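PDB 1V4V: UDP-N-Acetylglucosamine 2-Epimerase from Thermus thermophilus, which probably interconverts UDP-N-acetylglucosamine and UDP-N-acetylmannosamine by epimerising the sugar at C2. Local coordinates for residues L72-A84 and L102-E114. Residues are numbered along the deposited sequence; the frame is centred on the assembly and turned at random.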
ATOM      1  N   LEU A  72      10.262   7.099 -11.816  1.00 28.76           N
ATOM      2  CA  LEU A  72       9.695   6.212 -10.810  1.00 27.03           C
ATOM      3  C   LEU A  72       9.089   4.901 -11.326  1.00 25.74           C
ATOM      4  O   LEU A  72       9.345   3.841 -10.760  1.00 24.66           O
ATOM      5  CB  LEU A  72       8.672   6.977  -9.961  1.00 28.87           C
ATOM      6  CG  LEU A  72       9.293   8.159  -9.206  1.00 31.32           C
ATOM      7  CD1 LEU A  72       8.248   8.837  -8.338  1.00 30.96           C
ATOM      8  CD2 LEU A  72      10.449   7.661  -8.342  1.00 34.66           C
ATOM      9  N   PRO A  73       8.273   4.949 -12.396  1.00 23.58           N
ATOM     10  CA  PRO A  73       7.704   3.684 -12.881  1.00 23.13           C
ATOM     11  C   PRO A  73       8.784   2.694 -13.336  1.00 23.66           C
ATOM     12  O   PRO A  73       8.668   1.487 -13.114  1.00 21.60           O
ATOM     13  CB  PRO A  73       6.815   4.123 -14.042  1.00 24.49           C
ATOM     14  CG  PRO A  73       6.377   5.505 -13.617  1.00 24.28           C
ATOM     15  CD  PRO A  73       7.657   6.100 -13.076  1.00 23.02           C
ATOM     16  N   ASP A  74       9.827   3.210 -13.976  1.00 23.21           N
ATOM     17  CA  ASP A  74      10.907   2.353 -14.453  1.00 25.75           C
ATOM     18  C   ASP A  74      11.709   1.779 -13.294  1.00 24.05           C
ATOM     19  O   ASP A  74      12.114   0.617 -13.331  1.00 25.23           O
ATOM     20  CB  ASP A  74      11.814   3.129 -15.405  1.00 28.69           C
ATOM     21  CG  ASP A  74      11.075   3.611 -16.641  1.00 32.07           C
ATOM     22  OD1 ASP A  74      10.575   2.759 -17.404  1.00 33.62           O
ATOM     23  OD2 ASP A  74      10.986   4.840 -16.844  1.00 35.56           O
ATOM     24  N   LEU A  75      11.936   2.581 -12.260  1.00 25.07           N
ATOM     25  CA  LEU A  75      12.676   2.094 -11.100  1.00 26.11           C
ATOM     26  C   LEU A  75      11.920   0.948 -10.441  1.00 27.18           C
ATOM     27  O   LEU A  75      12.494  -0.101 -10.162  1.00 26.33           O
ATOM     28  CB  LEU A  75      12.892   3.205 -10.068  1.00 26.35           C
ATOM     29  CG  LEU A  75      13.460   2.677  -8.742  1.00 27.10           C
ATOM     30  CD1 LEU A  75      14.868   2.131  -8.980  1.00 28.00           C
ATOM     31  CD2 LEU A  75      13.475   3.772  -7.690  1.00 26.30           C
ATOM     32  N   ALA A  76      10.630   1.149 -10.188  1.00 24.61           N
ATOM     33  CA  ALA A  76       9.822   0.112  -9.556  1.00 24.73           C
ATOM     34  C   ALA A  76       9.855  -1.177 -10.374  1.00 23.98           C
ATOM     35  O   ALA A  76       9.962  -2.271  -9.818  1.00 22.88           O
ATOM     36  CB  ALA A  76       8.374   0.590  -9.393  1.00 25.17           C
ATOM     37  N   ALA A  77       9.753  -1.045 -11.694  1.00 22.29           N
ATOM     38  CA  ALA A  77       9.762  -2.205 -12.575  1.00 23.39           C
ATOM     39  C   ALA A  77      11.114  -2.916 -12.519  1.00 23.84           C
ATOM     40  O   ALA A  77      11.183  -4.137 -12.639  1.00 23.63           O
ATOM     41  CB  ALA A  77       9.458  -1.776 -14.003  1.00 22.46           C
ATOM     42  N   ARG A  78      12.175  -2.140 -12.340  1.00 24.69           N
ATOM     43  CA  ARG A  78      13.534  -2.684 -12.265  1.00 26.69           C
ATOM     44  C   ARG A  78      13.756  -3.452 -10.961  1.00 26.66           C
ATOM     45  O   ARG A  78      14.446  -4.473 -10.930  1.00 28.70           O
ATOM     46  CB  ARG A  78      14.553  -1.540 -12.365  1.00 31.75           C
ATOM     47  CG  ARG A  78      16.002  -1.960 -12.161  1.00 37.07           C
ATOM     48  CD  ARG A  78      16.787  -1.884 -13.455  1.00 44.78           C
ATOM     49  NE  ARG A  78      18.140  -2.413 -13.306  1.00 47.90           N
ATOM     50  CZ  ARG A  78      18.966  -2.642 -14.322  1.00 50.64           C
ATOM     51  NH1 ARG A  78      18.579  -2.387 -15.565  1.00 49.85           N
ATOM     52  NH2 ARG A  78      20.174  -3.138 -14.097  1.00 50.76           N
ATOM     53  N   ILE A  79      13.160  -2.956  -9.884  1.00 25.25           N
ATOM     54  CA  ILE A  79      13.304  -3.574  -8.573  1.00 24.01           C
ATOM     55  C   ILE A  79      12.438  -4.805  -8.318  1.00 24.53           C
ATOM     56  O   ILE A  79      12.921  -5.824  -7.835  1.00 24.04           O
ATOM     57  CB  ILE A  79      12.981  -2.555  -7.450  1.00 24.55           C
ATOM     58  CG1 ILE A  79      13.981  -1.399  -7.484  1.00 25.36           C
ATOM     59  CG2 ILE A  79      12.945  -3.252  -6.092  1.00 24.72           C
ATOM     60  CD1 ILE A  79      15.433  -1.810  -7.258  1.00 28.69           C
ATOM     61  N   LEU A  80      11.156  -4.708  -8.647  1.00 24.43           N
ATOM     62  CA  LEU A  80      10.208  -5.778  -8.369  1.00 25.03           C
ATOM     63  C   LEU A  80      10.576  -7.235  -8.677  1.00 25.25           C
ATOM     64  O   LEU A  80      10.565  -8.074  -7.779  1.00 25.44           O
ATOM     65  CB  LEU A  80       8.859  -5.452  -9.022  1.00 27.06           C
ATOM     66  CG  LEU A  80       7.682  -6.320  -8.571  1.00 28.50           C
ATOM     67  CD1 LEU A  80       7.490  -6.174  -7.063  1.00 30.98           C
ATOM     68  CD2 LEU A  80       6.412  -5.890  -9.308  1.00 30.56           C
ATOM     69  N   PRO A  81      10.908  -7.553  -9.939  1.00 25.65           N
ATOM     70  CA  PRO A  81      11.252  -8.941 -10.276  1.00 25.91           C
ATOM     71  C   PRO A  81      12.484  -9.494  -9.574  1.00 25.89           C
ATOM     72  O   PRO A  81      12.452 -10.592  -9.022  1.00 26.11           O
ATOM     73  CB  PRO A  81      11.436  -8.901 -11.795  1.00 26.67           C
ATOM     74  CG  PRO A  81      10.597  -7.717 -12.221  1.00 26.89           C
ATOM     75  CD  PRO A  81      10.927  -6.711 -11.144  1.00 24.64           C
ATOM     76  N   GLN A  82      13.578  -8.746  -9.614  1.00 26.25           N
ATOM     77  CA  GLN A  82      14.799  -9.219  -8.986  1.00 26.75           C
ATOM     78  C   GLN A  82      14.671  -9.297  -7.470  1.00 26.65           C
ATOM     79  O   GLN A  82      15.353 -10.093  -6.836  1.00 24.11           O
ATOM     80  CB  GLN A  82      15.985  -8.339  -9.382  1.00 27.90           C
ATOM     81  CG  GLN A  82      15.923  -6.909  -8.896  1.00 26.98           C
ATOM     82  CD  GLN A  82      17.187  -6.148  -9.239  1.00 29.39           C
ATOM     83  OE1 GLN A  82      18.300  -6.637  -9.016  1.00 28.26           O
ATOM     84  NE2 GLN A  82      17.028  -4.948  -9.779  1.00 26.52           N
ATOM     85  N   ALA A  83      13.799  -8.473  -6.886  1.00 25.68           N
ATOM     86  CA  ALA A  83      13.599  -8.511  -5.437  1.00 24.94           C
ATOM     87  C   ALA A  83      12.841  -9.786  -5.075  1.00 24.68           C
ATOM     88  O   ALA A  83      13.180 -10.469  -4.106  1.00 24.29           O
ATOM     89  CB  ALA A  83      12.811  -7.286  -4.968  1.00 24.34           C
ATOM     90  N   ALA A  84      11.811 -10.103  -5.855  1.00 25.25           N
ATOM     91  CA  ALA A  84      11.017 -11.304  -5.614  1.00 25.44           C
ATOM     92  C   ALA A  84      11.902 -12.545  -5.703  1.00 25.70           C
ATOM     93  O   ALA A  84      11.803 -13.450  -4.874  1.00 25.90           O
ATOM     94  CB  ALA A  84       9.892 -11.406  -6.640  1.00 26.10           C
ATOM     95  N   LEU A 102      10.347   4.356  -2.759  1.00 22.72           N
ATOM     96  CA  LEU A 102       9.690   3.553  -3.784  1.00 24.55           C
ATOM     97  C   LEU A 102      10.265   2.128  -3.743  1.00 24.76           C
ATOM     98  O   LEU A 102       9.535   1.143  -3.869  1.00 24.16           O
ATOM     99  CB  LEU A 102       9.937   4.178  -5.161  1.00 26.66           C
ATOM    100  CG  LEU A 102       9.182   3.607  -6.366  1.00 30.56           C
ATOM    101  CD1 LEU A 102       7.712   3.925  -6.237  1.00 33.87           C
ATOM    102  CD2 LEU A 102       9.727   4.216  -7.649  1.00 34.95           C
ATOM    103  N   THR A 103      11.579   2.027  -3.558  1.00 24.21           N
ATOM    104  CA  THR A 103      12.230   0.722  -3.507  1.00 22.46           C
ATOM    105  C   THR A 103      11.697  -0.098  -2.340  1.00 22.44           C
ATOM    106  O   THR A 103      11.479  -1.301  -2.470  1.00 22.69           O
ATOM    107  CB  THR A 103      13.759   0.868  -3.387  1.00 23.45           C
ATOM    108  OG1 THR A 103      14.254   1.561  -4.537  1.00 24.29           O
ATOM    109  CG2 THR A 103      14.433  -0.506  -3.300  1.00 24.33           C
ATOM    110  N   THR A 104      11.477   0.548  -1.200  1.00 20.44           N
ATOM    111  CA  THR A 104      10.956  -0.153  -0.040  1.00 22.53           C
ATOM    112  C   THR A 104       9.598  -0.765  -0.334  1.00 22.32           C
ATOM    113  O   THR A 104       9.340  -1.913   0.033  1.00 20.69           O
ATOM    114  CB  THR A 104      10.868   0.785   1.184  1.00 26.53           C
ATOM    115  OG1 THR A 104      12.185   0.983   1.713  1.00 28.31           O
ATOM    116  CG2 THR A 104       9.974   0.197   2.267  1.00 26.86           C
ATOM    117  N   PHE A 105       8.720  -0.018  -0.999  1.00 20.25           N
ATOM    118  CA  PHE A 105       7.417  -0.590  -1.317  1.00 19.79           C
ATOM    119  C   PHE A 105       7.562  -1.708  -2.345  1.00 18.92           C
ATOM    120  O   PHE A 105       6.912  -2.749  -2.235  1.00 19.91           O
ATOM    121  CB  PHE A 105       6.444   0.452  -1.883  1.00 19.21           C
ATOM    122  CG  PHE A 105       5.198  -0.166  -2.449  1.00 17.93           C
ATOM    123  CD1 PHE A 105       4.342  -0.897  -1.629  1.00 19.53           C
ATOM    124  CD2 PHE A 105       4.936  -0.116  -3.815  1.00 19.91           C
ATOM    125  CE1 PHE A 105       3.243  -1.582  -2.164  1.00 19.49           C
ATOM    126  CE2 PHE A 105       3.840  -0.795  -4.359  1.00 21.68           C
ATOM    127  CZ  PHE A 105       2.995  -1.531  -3.531  1.00 19.25           C
ATOM    128  N   ALA A 106       8.406  -1.491  -3.346  1.00 20.92           N
ATOM    129  CA  ALA A 106       8.601  -2.492  -4.389  1.00 22.14           C
ATOM    130  C   ALA A 106       9.067  -3.807  -3.772  1.00 22.86           C
ATOM    131  O   ALA A 106       8.636  -4.881  -4.192  1.00 23.04           O
ATOM    132  CB  ALA A 106       9.612  -1.998  -5.419  1.00 22.10           C
ATOM    133  N   VAL A 107       9.938  -3.721  -2.769  1.00 21.86           N
ATOM    134  CA  VAL A 107      10.438  -4.919  -2.097  1.00 22.56           C
ATOM    135  C   VAL A 107       9.329  -5.576  -1.282  1.00 22.37           C
ATOM    136  O   VAL A 107       9.173  -6.797  -1.308  1.00 23.10           O
ATOM    137  CB  VAL A 107      11.644  -4.583  -1.176  1.00 22.74           C
ATOM    138  CG1 VAL A 107      12.047  -5.805  -0.368  1.00 24.25           C
ATOM    139  CG2 VAL A 107      12.819  -4.111  -2.023  1.00 23.53           C
ATOM    140  N   ALA A 108       8.551  -4.767  -0.565  1.00 20.05           N
ATOM    141  CA  ALA A 108       7.448  -5.282   0.235  1.00 18.99           C
ATOM    142  C   ALA A 108       6.407  -5.956  -0.662  1.00 22.14           C
ATOM    143  O   ALA A 108       5.836  -6.992  -0.300  1.00 21.06           O
ATOM    144  CB  ALA A 108       6.794  -4.152   1.025  1.00 19.97           C
ATOM    145  N   TRP A 109       6.159  -5.375  -1.832  1.00 20.65           N
ATOM    146  CA  TRP A 109       5.178  -5.961  -2.742  1.00 21.44           C
ATOM    147  C   TRP A 109       5.720  -7.278  -3.313  1.00 22.13           C
ATOM    148  O   TRP A 109       4.975  -8.245  -3.485  1.00 21.67           O
ATOM    149  CB  TRP A 109       4.840  -4.973  -3.865  1.00 24.20           C
ATOM    150  CG  TRP A 109       3.631  -5.358  -4.685  1.00 24.50           C
ATOM    151  CD1 TRP A 109       2.596  -6.165  -4.301  1.00 26.19           C
ATOM    152  CD2 TRP A 109       3.325  -4.922  -6.013  1.00 25.63           C
ATOM    153  NE1 TRP A 109       1.667  -6.260  -5.310  1.00 25.40           N
ATOM    154  CE2 TRP A 109       2.089  -5.507  -6.372  1.00 26.35           C
ATOM    155  CE3 TRP A 109       3.974  -4.094  -6.937  1.00 25.88           C
ATOM    156  CZ2 TRP A 109       1.489  -5.289  -7.617  1.00 27.53           C
ATOM    157  CZ3 TRP A 109       3.377  -3.878  -8.176  1.00 28.71           C
ATOM    158  CH2 TRP A 109       2.147  -4.473  -8.502  1.00 27.34           C
ATOM    159  N   ALA A 110       7.021  -7.312  -3.589  1.00 21.00           N
ATOM    160  CA  ALA A 110       7.660  -8.515  -4.114  1.00 21.96           C
ATOM    161  C   ALA A 110       7.510  -9.635  -3.086  1.00 24.41           C
ATOM    162  O   ALA A 110       7.174 -10.766  -3.432  1.00 23.56           O
ATOM    163  CB  ALA A 110       9.133  -8.248  -4.388  1.00 21.44           C
ATOM    164  N   ALA A 111       7.757  -9.312  -1.817  1.00 24.12           N
ATOM    165  CA  ALA A 111       7.636 -10.284  -0.741  1.00 24.55           C
ATOM    166  C   ALA A 111       6.203 -10.786  -0.666  1.00 25.67           C
ATOM    167  O   ALA A 111       5.953 -11.992  -0.584  1.00 23.95           O
ATOM    168  CB  ALA A 111       8.037  -9.650   0.587  1.00 24.22           C
ATOM    169  N   PHE A 112       5.253  -9.856  -0.695  1.00 24.05           N
ATOM    170  CA  PHE A 112       3.847 -10.232  -0.632  1.00 24.99           C
ATOM    171  C   PHE A 112       3.472 -11.166  -1.790  1.00 22.66           C
ATOM    172  O   PHE A 112       2.783 -12.166  -1.590  1.00 23.67           O
ATOM    173  CB  PHE A 112       2.953  -8.990  -0.682  1.00 24.43           C
ATOM    174  CG  PHE A 112       1.489  -9.311  -0.618  1.00 25.81           C
ATOM    175  CD1 PHE A 112       0.885  -9.617   0.597  1.00 25.91           C
ATOM    176  CD2 PHE A 112       0.728  -9.372  -1.780  1.00 26.06           C
ATOM    177  CE1 PHE A 112      -0.458  -9.985   0.654  1.00 28.75           C
ATOM    178  CE2 PHE A 112      -0.615  -9.742  -1.732  1.00 25.99           C
ATOM    179  CZ  PHE A 112      -1.205 -10.048  -0.511  1.00 26.35           C
ATOM    180  N   LEU A 113       3.921 -10.835  -2.998  1.00 23.31           N
ATOM    181  CA  LEU A 113       3.607 -11.654  -4.169  1.00 24.30           C
ATOM    182  C   LEU A 113       4.215 -13.054  -4.089  1.00 26.60           C
ATOM    183  O   LEU A 113       3.715 -13.992  -4.713  1.00 25.32           O
ATOM    184  CB  LEU A 113       4.069 -10.952  -5.450  1.00 23.86           C
ATOM    185  CG  LEU A 113       3.278  -9.683  -5.814  1.00 26.01           C
ATOM    186  CD1 LEU A 113       3.871  -9.054  -7.057  1.00 25.49           C
ATOM    187  CD2 LEU A 113       1.806 -10.029  -6.037  1.00 27.48           C
ATOM    188  N   GLU A 114       5.292 -13.189  -3.321  1.00 25.02           N
ATOM    189  CA  GLU A 114       5.958 -14.476  -3.156  1.00 26.49           C
ATOM    190  C   GLU A 114       5.415 -15.197  -1.927  1.00 27.26           C
ATOM    191  O   GLU A 114       5.887 -16.277  -1.566  1.00 26.94           O
ATOM    192  CB  GLU A 114       7.471 -14.276  -3.031  1.00 27.27           C
ATOM    193  CG  GLU A 114       8.116 -13.757  -4.306  1.00 29.39           C
ATOM    194  CD  GLU A 114       7.875 -14.676  -5.497  1.00 33.18           C
ATOM    195  OE1 GLU A 114       7.898 -14.185  -6.645  1.00 35.76           O
ATOM    196  OE2 GLU A 114       7.671 -15.893  -5.289  1.00 35.81           O
TER
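L102 meets the first turn of helix 72-84 through one methyl, CD2, which lies 3.6 Å from CD2 of L72 and 3.8 Å from CD2 of L75. The side chains of L102 and L75 run antiparallel alongside each other, while L72 crosses L102 at a slant. A chi1 of -172° turns CG of L102 away from its own backbone N, and CD2 reaches the L72 turn, where it also packs by the carbonyl oxygen of L72.

Further along, small residues set the spacing. CB of A106 sits 3.6 Å from CG2 of I79, and CB of A110 is 3.8 Å from CB of A83, also touching the backbone of L80 and A84. Such short side chains let the axes approach to 8.3 Å at a crossing angle of -39°, closest in CA terms at A84 and A110.

L80 is split between two tasks: CD1 lies 3.8 Å from CB of A110, near the carbonyl of A106, whereas CD2 approaches CZ3 of W109 obliquely at 3.8 Å. Beyond it, W109 and F105 make reciprocal edge-to-face ring contacts with F105 and W109 of the second subunit.

E114, just past the end of helix 102-113, bends at chi2 (-58°) and lies along A84 with CG and its carboxylate; OE1, 3.4 Å from CB of A84, makes an apolar contact rather than a bond. Shortening E114 to an alanine is likely to open a gap beside the A84 methyl and remove the contact with K88 farther along helix 72-89.

Between the segments the contact is thus van der Waals in kind, with the helices' polar backbone atoms largely engaged in their own i to i+4 bonds, a pattern interrupted at the P81 kink. Shape matching, rather than directional bonding, joins two helices flanking strand 94-98 in sequence within the parallel sheet domain of this GT-B-type fold; L80 and W109 also meet the second subunit, so the pair adjoins the dimer interface.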